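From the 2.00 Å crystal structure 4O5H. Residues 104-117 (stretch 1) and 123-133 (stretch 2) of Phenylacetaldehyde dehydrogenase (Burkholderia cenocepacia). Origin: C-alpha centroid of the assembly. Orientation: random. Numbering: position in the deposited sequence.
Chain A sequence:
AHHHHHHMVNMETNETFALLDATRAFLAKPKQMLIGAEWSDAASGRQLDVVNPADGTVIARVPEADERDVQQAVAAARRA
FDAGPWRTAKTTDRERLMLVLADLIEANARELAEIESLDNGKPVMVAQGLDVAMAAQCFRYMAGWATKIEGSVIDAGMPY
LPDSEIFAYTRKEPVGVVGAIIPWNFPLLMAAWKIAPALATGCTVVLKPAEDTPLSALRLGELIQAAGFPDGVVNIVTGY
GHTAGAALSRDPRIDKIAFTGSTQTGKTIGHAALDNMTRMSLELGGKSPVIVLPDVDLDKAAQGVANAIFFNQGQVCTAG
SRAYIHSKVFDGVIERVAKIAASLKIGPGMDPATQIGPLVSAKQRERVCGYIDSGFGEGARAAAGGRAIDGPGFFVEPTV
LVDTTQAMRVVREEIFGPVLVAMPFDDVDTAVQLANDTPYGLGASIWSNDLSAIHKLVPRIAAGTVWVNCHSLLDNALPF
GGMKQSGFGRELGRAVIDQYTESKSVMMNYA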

ATOM      1  N   LEU A 104       0.479 -17.605  27.396  1.00 12.43           N
ATOM      2  CA  LEU A 104      -0.867 -17.589  27.945  1.00 12.50           C
ATOM      3  C   LEU A 104      -1.878 -18.198  26.973  1.00 11.76           C
ATOM      4  O   LEU A 104      -2.786 -18.882  27.405  1.00 11.65           O
ATOM      5  N   ILE A 105      -1.712 -17.949  25.673  1.00 10.99           N
ATOM      6  CA  ILE A 105      -2.597 -18.542  24.673  1.00 10.74           C
ATOM      7  C   ILE A 105      -2.456 -20.076  24.694  1.00 10.92           C
ATOM      8  O   ILE A 105      -3.444 -20.781  24.786  1.00 10.75           O
ATOM      9  N   GLU A 106      -1.206 -20.542  24.664  1.00 10.95           N
ATOM     10  CA  GLU A 106      -0.935 -21.949  24.747  1.00 11.31           C
ATOM     11  C   GLU A 106      -1.453 -22.575  26.042  1.00 11.51           C
ATOM     12  O   GLU A 106      -1.948 -23.685  26.017  1.00 11.49           O
ATOM     13  N   ALA A 107      -1.332 -21.851  27.159  1.00 11.51           N
ATOM     14  CA  ALA A 107      -1.785 -22.400  28.456  1.00 11.91           C
ATOM     15  C   ALA A 107      -3.295 -22.569  28.470  1.00 11.83           C
ATOM     16  O   ALA A 107      -3.812 -23.362  29.214  1.00 11.94           O
ATOM     17  N   ASN A 108      -4.005 -21.777  27.680  1.00 11.41           N
ATOM     18  CA  ASN A 108      -5.450 -21.799  27.678  1.00 11.50           C
ATOM     19  C   ASN A 108      -6.007 -22.234  26.324  1.00 11.47           C
ATOM     20  O   ASN A 108      -7.095 -21.833  25.932  1.00 11.63           O
ATOM     21  N   ALA A 109      -5.262 -23.089  25.642  1.00 11.71           N
ATOM     22  CA  ALA A 109      -5.556 -23.469  24.267  1.00 11.59           C
ATOM     23  C   ALA A 109      -6.861 -24.255  24.105  1.00 11.81           C
ATOM     24  O   ALA A 109      -7.628 -23.991  23.189  1.00 11.50           O
ATOM     25  N   ARG A 110      -7.152 -25.194  24.990  1.00 12.19           N
ATOM     26  CA  ARG A 110      -8.411 -25.971  24.847  1.00 12.56           C
ATOM     27  C   ARG A 110      -9.643 -25.086  25.021  1.00 12.44           C
ATOM     28  O   ARG A 110     -10.573 -25.158  24.236  1.00 12.11           O
ATOM     29  N   GLU A 111      -9.622 -24.207  26.033  1.00 12.37           N
ATOM     30  CA  GLU A 111     -10.727 -23.290  26.224  1.00 12.58           C
ATOM     31  C   GLU A 111     -10.941 -22.387  24.995  1.00 11.95           C
ATOM     32  O   GLU A 111     -12.044 -22.205  24.528  1.00 11.83           O
ATOM     33  N   LEU A 112      -9.860 -21.823  24.483  1.00 11.61           N
ATOM     34  CA  LEU A 112      -9.963 -20.994  23.276  1.00 11.23           C
ATOM     35  C   LEU A 112     -10.506 -21.757  22.101  1.00 11.10           C
ATOM     36  O   LEU A 112     -11.317 -21.229  21.335  1.00 10.99           O
ATOM     37  N   ALA A 113     -10.103 -23.011  21.966  1.00 11.28           N
ATOM     38  CA  ALA A 113     -10.607 -23.869  20.885  1.00 11.36           C
ATOM     39  C   ALA A 113     -12.087 -24.154  21.033  1.00 11.76           C
ATOM     40  O   ALA A 113     -12.825 -24.112  20.065  1.00 11.57           O
ATOM     41  N   GLU A 114     -12.531 -24.422  22.252  1.00 12.09           N
ATOM     42  CA  GLU A 114     -13.971 -24.653  22.504  1.00 12.40           C
ATOM     43  C   GLU A 114     -14.798 -23.386  22.186  1.00 12.56           C
ATOM     44  O   GLU A 114     -15.849 -23.464  21.548  1.00 12.59           O
ATOM     45  N   ILE A 115     -14.313 -22.239  22.633  1.00 12.30           N
ATOM     46  CA  ILE A 115     -15.014 -21.007  22.376  1.00 12.54           C
ATOM     47  C   ILE A 115     -15.111 -20.834  20.872  1.00 12.57           C
ATOM     48  O   ILE A 115     -16.172 -20.492  20.333  1.00 12.62           O
ATOM     49  N   GLU A 116     -13.994 -21.031  20.189  1.00 12.35           N
ATOM     50  CA  GLU A 116     -13.968 -20.825  18.754  1.00 12.78           C
ATOM     51  C   GLU A 116     -14.897 -21.800  18.036  1.00 12.81           C
ATOM     52  O   GLU A 116     -15.626 -21.406  17.102  1.00 12.88           O
ATOM     53  N   SER A 117     -14.905 -23.054  18.475  1.00 12.54           N
ATOM     54  CA  SER A 117     -15.773 -24.062  17.859  1.00 12.96           C
ATOM     55  C   SER A 117     -17.253 -23.712  18.082  1.00 12.93           C
ATOM     56  O   SER A 117     -18.071 -23.839  17.160  1.00 12.91           O
ATOM     57  N   PRO A 123     -14.569 -27.612  13.570  1.00 13.06           N
ATOM     58  CA  PRO A 123     -14.202 -28.696  14.492  1.00 13.57           C
ATOM     59  C   PRO A 123     -13.227 -28.225  15.576  1.00 13.79           C
ATOM     60  O   PRO A 123     -12.197 -27.602  15.275  1.00 13.54           O
ATOM     61  N   VAL A 124     -13.559 -28.538  16.820  1.00 14.69           N
ATOM     62  CA  VAL A 124     -12.761 -28.127  17.944  1.00 15.23           C
ATOM     63  C   VAL A 124     -11.312 -28.654  17.847  1.00 16.12           C
ATOM     64  O   VAL A 124     -10.369 -27.976  18.250  1.00 15.17           O
ATOM     65  N   MET A 125     -11.137 -29.839  17.297  1.00 17.87           N
ATOM     66  CA  MET A 125      -9.784 -30.391  17.183  1.00 19.37           C
ATOM     67  C   MET A 125      -8.926 -29.556  16.225  1.00 17.44           C
ATOM     68  O   MET A 125      -7.719 -29.457  16.405  1.00 16.11           O
ATOM     69  N   VAL A 126      -9.538 -29.020  15.179  1.00 15.95           N
ATOM     70  CA  VAL A 126      -8.815 -28.233  14.208  1.00 15.07           C
ATOM     71  C   VAL A 126      -8.563 -26.866  14.781  1.00 14.55           C
ATOM     72  O   VAL A 126      -7.460 -26.328  14.638  1.00 14.51           O
ATOM     73  N   ALA A 127      -9.568 -26.273  15.431  1.00 13.90           N
ATOM     74  CA  ALA A 127      -9.393 -25.002  16.139  1.00 13.47           C
ATOM     75  C   ALA A 127      -8.208 -25.077  17.109  1.00 13.56           C
ATOM     76  O   ALA A 127      -7.446 -24.151  17.218  1.00 13.36           O
ATOM     77  N   GLN A 128      -8.070 -26.191  17.821  1.00 13.79           N
ATOM     78  CA  GLN A 128      -7.013 -26.312  18.815  1.00 13.90           C
ATOM     79  C   GLN A 128      -5.641 -26.506  18.176  1.00 13.76           C
ATOM     80  O   GLN A 128      -4.692 -25.769  18.502  1.00 13.36           O
ATOM     81  N   GLY A 129      -5.559 -27.459  17.217  1.00 13.65           N
ATOM     82  CA  GLY A 129      -4.299 -27.800  16.615  1.00 13.69           C
ATOM     83  C   GLY A 129      -3.785 -26.858  15.540  1.00 13.40           C
ATOM     84  O   GLY A 129      -2.595 -26.800  15.253  1.00 12.97           O
ATOM     85  N   LEU A 130      -4.687 -26.142  14.887  1.00 13.52           N
ATOM     86  CA  LEU A 130      -4.280 -25.147  13.895  1.00 13.28           C
ATOM     87  C   LEU A 130      -4.490 -23.696  14.400  1.00 12.46           C
ATOM     88  O   LEU A 130      -3.523 -23.007  14.643  1.00 11.74           O
ATOM     89  N   ASP A 131      -5.743 -23.260  14.520  1.00 11.85           N
ATOM     90  CA  ASP A 131      -6.031 -21.876  14.830  1.00 11.82           C
ATOM     91  C   ASP A 131      -5.316 -21.401  16.092  1.00 11.33           C
ATOM     92  O   ASP A 131      -4.600 -20.392  16.062  1.00 11.26           O
ATOM     93  N   VAL A 132      -5.548 -22.080  17.208  1.00 11.28           N
ATOM     94  CA  VAL A 132      -5.035 -21.569  18.499  1.00 11.07           C
ATOM     95  C   VAL A 132      -3.498 -21.693  18.535  1.00 11.01           C
ATOM     96  O   VAL A 132      -2.789 -20.753  18.889  1.00 10.91           O
ATOM     97  N   ALA A 133      -2.980 -22.824  18.094  1.00 11.23           N
ATOM     98  CA  ALA A 133      -1.522 -23.058  18.076  1.00 11.21           C
ATOM     99  C   ALA A 133      -0.833 -22.001  17.202  1.00 10.90           C
ATOM    100  O   ALA A 133       0.183 -21.439  17.603  1.00 10.64           O
TER

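The centre of this contact is built from small residues on one helix and beta-branched ones on the other. Helix 109-117 and helix 124-133 cross at 123° with their axes 8.2 Å apart at closest approach, and the tightest backbone pairing is Ala113 with Gln128, whose CA atoms lie 4.8 Å apart. At this close approach the side chain is a single methyl: that of Ala113 points toward the other helix and sits as a knob among Val124, Ala127, Gln128 and Val132, with its CB 3.6 Å from Gln128 CB and 4.1 Å from Ala127 CB.

Two valines return the favour, one on each side of that alanine along the second helix. Val132, a t rotamer pointing toward stretch 1, fills a hole made by Ile105, Ala109, Leu112 and Ala113. Its closest contacts are CG1 to Ala109 CB at 3.7 Å and to Ile105 CG2 at 3.9 Å, and CG2 to Leu112 CB at 3.9 Å and to the backbone N of Ala113 at 3.8 Å. Ile105 and Leu112, both in the m, t rotamer, thus wall this pocket. Val124 leaves its backbone sideways, but its p rotamer sets CG2 among Arg110, Ala113, Glu114 and Ser117, 3.9 Å from Ala113 CB; its CB packs 3.8 Å from Ser117 CB. The rule is a small residue at the close approach, with branched knobs flanking it.

Outward from Val124, the apolar contact passes into a polar one. The CA-to-CB bond of Arg110 points away overall, yet its t, p, t chain brings the guanidinium back over the second helix. Val124 CG2 covers one face of that group, 3.8 Å from Arg110 NH1, and Gln128 approaches at the edge: Arg110 NH1 donates a hydrogen bond to Gln128 OE1 at 3.2 Å, the one direct hydrogen bond between the stretches. Gln128 reaches it with an extended t, t side chain. Within its own helix, Arg110 NE forms a salt bridge with Glu114 OE2 at 2.8 Å, so one turn of helix helps hold the arginine in place.

Another polar margin relies on water. Glu116 OE2 and Asp131 OD2 are like charges only 4.3 Å apart, but water 2 donates to both, at 2.6 Å to Glu116 OE2 and 2.7 Å to Asp131 OD2. Near the end of stretch 2, water 1 likewise joins Glu106 OE2 to the backbone O of Ala133, donating to each at 2.8 Å and spanning a gap the side chain does not close.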

ATOM      1  CB  LEU A 104      -1.290 -16.170  28.331  1.00 12.98           C
ATOM      2  CG  LEU A 104      -0.623 -15.547  29.556  1.00 13.58           C
ATOM      3  CD1 LEU A 104      -0.995 -14.087  29.680  1.00 13.77           C
ATOM      4  CD2 LEU A 104      -1.052 -16.253  30.837  1.00 14.75           C
ATOM      5  CB  ILE A 105      -2.337 -17.984  23.269  1.00 10.38           C
ATOM      6  CG1 ILE A 105      -2.776 -16.498  23.226  1.00 10.11           C
ATOM      7  CG2 ILE A 105      -3.042 -18.818  22.203  1.00 10.22           C
ATOM      8  CD1 ILE A 105      -2.223 -15.738  22.034  1.00  9.94           C
ATOM      9  CB  GLU A 106       0.560 -22.201  24.567  1.00 11.61           C
ATOM     10  CG  GLU A 106       0.984 -21.982  23.104  1.00 11.45           C
ATOM     11  CD  GLU A 106       2.477 -22.033  22.865  1.00 11.64           C
ATOM     12  OE1 GLU A 106       3.270 -22.064  23.816  1.00 12.26           O
ATOM     13  OE2 GLU A 106       2.881 -22.010  21.692  1.00 11.81           O
ATOM     14  CB  ALA A 107      -1.321 -21.507  29.632  1.00 12.04           C
ATOM     15  CB  ASN A 108      -5.973 -20.402  28.049  1.00 11.35           C
ATOM     16  CG  ASN A 108      -5.613 -20.014  29.481  1.00 11.56           C
ATOM     17  OD1 ASN A 108      -6.251 -20.456  30.413  1.00 11.75           O
ATOM     18  ND2 ASN A 108      -4.569 -19.211  29.638  1.00 11.30           N
ATOM     19  CB  ALA A 109      -4.385 -24.255  23.696  1.00 11.60           C
ATOM     20  CB  ARG A 110      -8.474 -27.115  25.843  1.00 13.30           C
ATOM     21  CG  ARG A 110      -9.749 -27.905  25.770  1.00 13.97           C
ATOM     22  CD  ARG A 110      -9.951 -28.590  24.407  1.00 14.03           C
ATOM     23  NE  ARG A 110     -11.275 -29.199  24.324  1.00 14.69           N
ATOM     24  CZ  ARG A 110     -11.637 -30.095  23.413  1.00 15.20           C
ATOM     25  NH1 ARG A 110     -10.800 -30.456  22.476  1.00 15.35           N
ATOM     26  NH2 ARG A 110     -12.843 -30.636  23.444  1.00 15.77           N
ATOM     27  CB  GLU A 111     -10.459 -22.386  27.446  1.00 13.02           C
ATOM     28  CG  GLU A 111     -11.558 -21.372  27.662  1.00 13.34           C
ATOM     29  CD  GLU A 111     -11.192 -20.329  28.700  1.00 13.82           C
ATOM     30  OE1 GLU A 111     -10.083 -20.418  29.301  1.00 14.19           O
ATOM     31  OE2 GLU A 111     -12.000 -19.401  28.857  1.00 14.14           O
ATOM     32  CB  LEU A 112      -8.594 -20.393  22.926  1.00 10.94           C
ATOM     33  CG  LEU A 112      -8.133 -19.245  23.879  1.00 10.89           C
ATOM     34  CD1 LEU A 112      -6.658 -18.939  23.705  1.00 10.70           C
ATOM     35  CD2 LEU A 112      -8.954 -18.019  23.619  1.00 10.88           C
ATOM     36  CB  ALA A 113      -9.842 -25.175  20.831  1.00 11.54           C
ATOM     37  CB  GLU A 114     -14.200 -25.104  23.965  1.00 12.61           C
ATOM     38  CG  GLU A 114     -13.626 -26.507  24.221  1.00 12.79           C
ATOM     39  CD  GLU A 114     -13.828 -27.049  25.614  1.00 13.18           C
ATOM     40  OE1 GLU A 114     -14.310 -26.320  26.513  1.00 13.10           O
ATOM     41  OE2 GLU A 114     -13.481 -28.247  25.796  1.00 13.49           O
ATOM     42  CB  ILE A 115     -14.261 -19.783  23.004  1.00 12.37           C
ATOM     43  CG1 ILE A 115     -14.338 -19.860  24.504  1.00 12.72           C
ATOM     44  CG2 ILE A 115     -14.830 -18.468  22.491  1.00 12.40           C
ATOM     45  CD1 ILE A 115     -13.381 -18.943  25.233  1.00 12.81           C
ATOM     46  CB  GLU A 116     -12.556 -20.981  18.213  1.00 12.98           C
ATOM     47  CG  GLU A 116     -12.370 -20.397  16.839  1.00 13.38           C
ATOM     48  CD  GLU A 116     -12.067 -18.903  16.867  1.00 14.06           C
ATOM     49  OE1 GLU A 116     -12.816 -18.145  17.544  1.00 15.21           O
ATOM     50  OE2 GLU A 116     -11.068 -18.507  16.251  1.00 13.61           O
ATOM     51  CB  SER A 117     -15.461 -25.437  18.445  1.00 13.11           C
ATOM     52  OG  SER A 117     -16.264 -26.422  17.875  1.00 13.55           O
ATOM     53  CB  PRO A 123     -13.553 -29.723  13.582  1.00 13.65           C
ATOM     54  CG  PRO A 123     -14.166 -29.473  12.224  1.00 13.59           C
ATOM     55  CD  PRO A 123     -14.300 -27.966  12.172  1.00 13.24           C
ATOM     56  CB  VAL A 124     -13.408 -28.530  19.275  1.00 15.55           C
ATOM     57  CG1 VAL A 124     -13.423 -30.050  19.470  1.00 15.97           C
ATOM     58  CG2 VAL A 124     -12.710 -27.849  20.437  1.00 15.59           C
ATOM     59  CB  MET A 125      -9.820 -31.863  16.762  1.00 22.77           C
ATOM     60  CG  MET A 125     -10.328 -32.842  17.844  1.00 27.28           C
ATOM     61  SD  MET A 125     -10.427 -34.577  17.251  1.00 35.33           S
ATOM     62  CE  MET A 125      -8.813 -34.713  16.418  1.00 34.50           C
ATOM     63  CB  VAL A 126      -9.576 -28.131  12.866  1.00 15.23           C
ATOM     64  CG1 VAL A 126      -8.821 -27.286  11.883  1.00 15.08           C
ATOM     65  CG2 VAL A 126      -9.797 -29.522  12.237  1.00 15.83           C
ATOM     66  CB  ALA A 127     -10.657 -24.614  16.888  1.00 13.30           C
ATOM     67  CB  GLN A 128      -7.319 -27.473  19.750  1.00 14.57           C
ATOM     68  CG  GLN A 128      -6.448 -27.470  20.975  1.00 15.34           C
ATOM     69  CD  GLN A 128      -6.906 -28.464  22.036  1.00 16.42           C
ATOM     70  OE1 GLN A 128      -7.932 -29.130  21.913  1.00 17.16           O
ATOM     71  NE2 GLN A 128      -6.123 -28.558  23.089  1.00 17.34           N
ATOM     72  CB  LEU A 130      -4.996 -25.336  12.597  1.00 14.34           C
ATOM     73  CG  LEU A 130      -4.552 -24.314  11.551  1.00 15.32           C
ATOM     74  CD1 LEU A 130      -3.193 -24.687  10.975  1.00 15.98           C
ATOM     75  CD2 LEU A 130      -5.505 -24.229  10.394  1.00 16.40           C
ATOM     76  CB  ASP A 131      -7.531 -21.615  15.000  1.00 11.78           C
ATOM     77  CG  ASP A 131      -8.322 -21.926  13.770  1.00 12.37           C
ATOM     78  OD1 ASP A 131      -8.208 -23.087  13.252  1.00 13.32           O
ATOM     79  OD2 ASP A 131      -9.130 -21.045  13.333  1.00 12.43           O
ATOM     80  CB  VAL A 132      -5.690 -22.294  19.668  1.00 11.36           C
ATOM     81  CG1 VAL A 132      -5.016 -21.917  20.954  1.00 11.51           C
ATOM     82  CG2 VAL A 132      -7.181 -22.007  19.723  1.00 11.35           C
ATOM     83  CB  ALA A 133      -1.218 -24.453  17.560  1.00 11.43           C
TER
HETATM   84  O   HOH W   1       1.348 -23.034  19.615  1.00 14.84           O
HETATM   85  O   HOH W   2      -9.226 -18.588  14.447  1.00 11.57           O